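Side-chain contact in nucleotidyl transferase (Methanothermobacter thermautotrophicus, PDB 6PLJ), which probably transfers nucleotidyl groups from nucleoside triphosphates and may take part in pseudomurein cell wall synthesis: residues N193-L196 with W197-L200. Sequence-based numbering, arbitrary orientation. Where two conformers were deposited one is given.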
ATOM      1  N   ASN A 193      -0.792  -0.275 -11.638  1.00 18.95           N
ATOM      2  CA  ASN A 193      -1.942  -0.709 -12.427  1.00 18.84           C
ATOM      3  C   ASN A 193      -1.546  -1.305 -13.789  1.00 18.78           C
ATOM      4  O   ASN A 193      -2.023  -2.376 -14.131  1.00 17.78           O
ATOM      5  CB  ASN A 193      -3.000   0.394 -12.558  1.00 19.29           C
ATOM      6  CG  ASN A 193      -4.216  -0.078 -13.327  1.00 19.45           C
ATOM      7  OD1 ASN A 193      -4.352   0.201 -14.520  1.00 20.46           O
ATOM      8  ND2 ASN A 193      -5.078  -0.837 -12.670  1.00 18.24           N
ATOM      9  N   PRO A 194      -0.622  -0.655 -14.525  1.00 20.08           N
ATOM     10  CA  PRO A 194      -0.133  -1.277 -15.773  1.00 20.93           C
ATOM     11  C   PRO A 194       0.455  -2.685 -15.598  1.00 20.04           C
ATOM     12  O   PRO A 194       0.233  -3.556 -16.454  1.00 20.18           O
ATOM     13  CB  PRO A 194       0.919  -0.278 -16.274  1.00 20.89           C
ATOM     14  CG  PRO A 194       0.495   1.021 -15.708  1.00 21.51           C
ATOM     15  CD  PRO A 194      -0.077   0.702 -14.352  1.00 21.52           C
ATOM     16  N   LEU A 195       1.154  -2.937 -14.485  1.00 20.02           N
ATOM     17  CA  LEU A 195       1.627  -4.296 -14.193  1.00 19.10           C
ATOM     18  C   LEU A 195       0.519  -5.317 -14.005  1.00 18.02           C
ATOM     19  O   LEU A 195       0.687  -6.474 -14.358  1.00 18.44           O
ATOM     20  CB  LEU A 195       2.532  -4.342 -12.939  1.00 20.02           C
ATOM     21  CG  LEU A 195       4.002  -4.009 -13.075  1.00 20.89           C
ATOM     22  CD1 LEU A 195       4.687  -4.255 -11.733  1.00 20.50           C
ATOM     23  CD2 LEU A 195       4.675  -4.821 -14.180  1.00 20.47           C
ATOM     24  N   LEU A 196      -0.598  -4.916 -13.397  1.00 16.50           N
ATOM     25  CA  LEU A 196      -1.702  -5.839 -13.197  1.00 16.56           C
ATOM     26  C   LEU A 196      -2.329  -6.248 -14.548  1.00 17.39           C
ATOM     27  O   LEU A 196      -2.661  -7.413 -14.760  1.00 17.51           O
ATOM     28  CB  LEU A 196      -2.750  -5.221 -12.275  1.00 16.32           C
ATOM     29  CG  LEU A 196      -2.275  -4.917 -10.854  1.00 15.90           C
ATOM     30  CD1 LEU A 196      -3.291  -4.040 -10.140  1.00 16.12           C
ATOM     31  CD2 LEU A 196      -2.037  -6.201 -10.083  1.00 15.55           C
ATOM     32  N   TRP A 197      -2.459  -5.276 -15.442  1.00 18.86           N
ATOM     33  CA  TRP A 197      -2.924  -5.540 -16.810  1.00 19.88           C
ATOM     34  C   TRP A 197      -1.957  -6.465 -17.561  1.00 21.19           C
ATOM     35  O   TRP A 197      -2.396  -7.351 -18.282  1.00 22.16           O
ATOM     36  CB  TRP A 197      -3.093  -4.237 -17.584  1.00 19.72           C
ATOM     37  CG  TRP A 197      -4.294  -3.433 -17.202  1.00 19.37           C
ATOM     38  CD1 TRP A 197      -4.308  -2.254 -16.518  1.00 19.87           C
ATOM     39  CD2 TRP A 197      -5.659  -3.722 -17.531  1.00 19.77           C
ATOM     40  NE1 TRP A 197      -5.592  -1.796 -16.385  1.00 19.48           N
ATOM     41  CE2 TRP A 197      -6.443  -2.673 -17.001  1.00 19.70           C
ATOM     42  CE3 TRP A 197      -6.295  -4.763 -18.218  1.00 20.07           C
ATOM     43  CZ2 TRP A 197      -7.836  -2.626 -17.147  1.00 19.52           C
ATOM     44  CZ3 TRP A 197      -7.687  -4.725 -18.353  1.00 20.39           C
ATOM     45  CH2 TRP A 197      -8.436  -3.664 -17.814  1.00 19.82           C
ATOM     46  N   MET A 198      -0.655  -6.245 -17.377  0.50 22.76           N
ATOM     47  CA  MET A 198       0.383  -7.138 -17.915  0.50 24.16           C
ATOM     48  C   MET A 198       0.211  -8.567 -17.417  0.50 23.61           C
ATOM     49  O   MET A 198       0.217  -9.511 -18.206  0.50 24.43           O
ATOM     50  CB  MET A 198       1.770  -6.649 -17.509  0.50 26.29           C
ATOM     51  CG  MET A 198       2.406  -5.641 -18.443  0.50 28.14           C
ATOM     52  SD  MET A 198       4.181  -5.585 -18.144  0.50 32.02           S
ATOM     53  CE  MET A 198       4.526  -7.335 -17.969  0.50 31.16           C
ATOM     54  N   MET A 199       0.060  -8.714 -16.100  1.00 21.95           N
ATOM     55  CA  MET A 199      -0.194 -10.011 -15.480  1.00 21.64           C
ATOM     56  C   MET A 199      -1.412 -10.733 -16.058  1.00 22.92           C
ATOM     57  O   MET A 199      -1.348 -11.925 -16.364  1.00 22.18           O
ATOM     58  CB  MET A 199      -0.393  -9.862 -13.963  1.00 21.47           C
ATOM     59  CG  MET A 199       0.872  -9.556 -13.196  1.00 20.71           C
ATOM     60  SD  MET A 199       0.487  -9.221 -11.456  1.00 19.76           S
ATOM     61  CE  MET A 199       2.098  -8.629 -10.948  1.00 20.24           C
ATOM     62  N   LEU A 200      -2.522 -10.009 -16.196  1.00 22.34           N
ATOM     63  CA  LEU A 200      -3.727 -10.588 -16.788  1.00 23.02           C
ATOM     64  C   LEU A 200      -3.492 -11.051 -18.235  1.00 23.64           C
ATOM     65  O   LEU A 200      -3.923 -12.149 -18.598  1.00 24.56           O
ATOM     66  CB  LEU A 200      -4.885  -9.590 -16.727  1.00 22.90           C
ATOM     67  CG  LEU A 200      -5.447  -9.353 -15.319  1.00 21.97           C
ATOM     68  CD1 LEU A 200      -6.338  -8.115 -15.327  1.00 22.42           C
ATOM     69  CD2 LEU A 200      -6.214 -10.557 -14.804  1.00 22.12           C
TER
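Helix 192-201 of the MobA-like NTP transferase fold carries an i to i+4 side-chain pair, Asn193 with Trp197, one turn apart near its N-terminal end. The indole NE1 of Trp197 lies 3.0 Å from OD1 of Asn193, but the N-H...O angle of only 121° marks this as a weak hydrogen bond. The oxygen sits at the ring edge, in the indole plane, while the amide plane is turned 82° against the ring, which excludes stacking. A chi1 of -178° sets CG of Asn193 opposite the backbone N and carries the amide alongside the indole, the two side chains pointing the same way. The other end of the amide is held by two bonds: ND2 donates to the carbonyl oxygens of Ala167 and Ile170, which probably fixes the amide's rotation and leaves OD1 toward Trp197. The indole also touches Asn166 and Ala167, so the pair joins the helix to that loop.

Four main-chain i to i+4 bonds establish regular alpha-helix beneath these side chains, from Trp197 N to Asn193 O (3.2 Å) through to Leu200 N with Leu196 O. The bond from Met199 N to Leu195 O measures 2.9 Å.

Another side of the helix is apolar. Leu196 reaches Ile155 and Met199 reaches Val153, both on strand 152-157, which places this side against the central sheet; Met199 also meets Leu180 and Tyr184 of helix 178-184. Between neighbouring turns the side chains meet at van der Waals range, Leu196 CD2 standing 4.2 Å from Met199 SD.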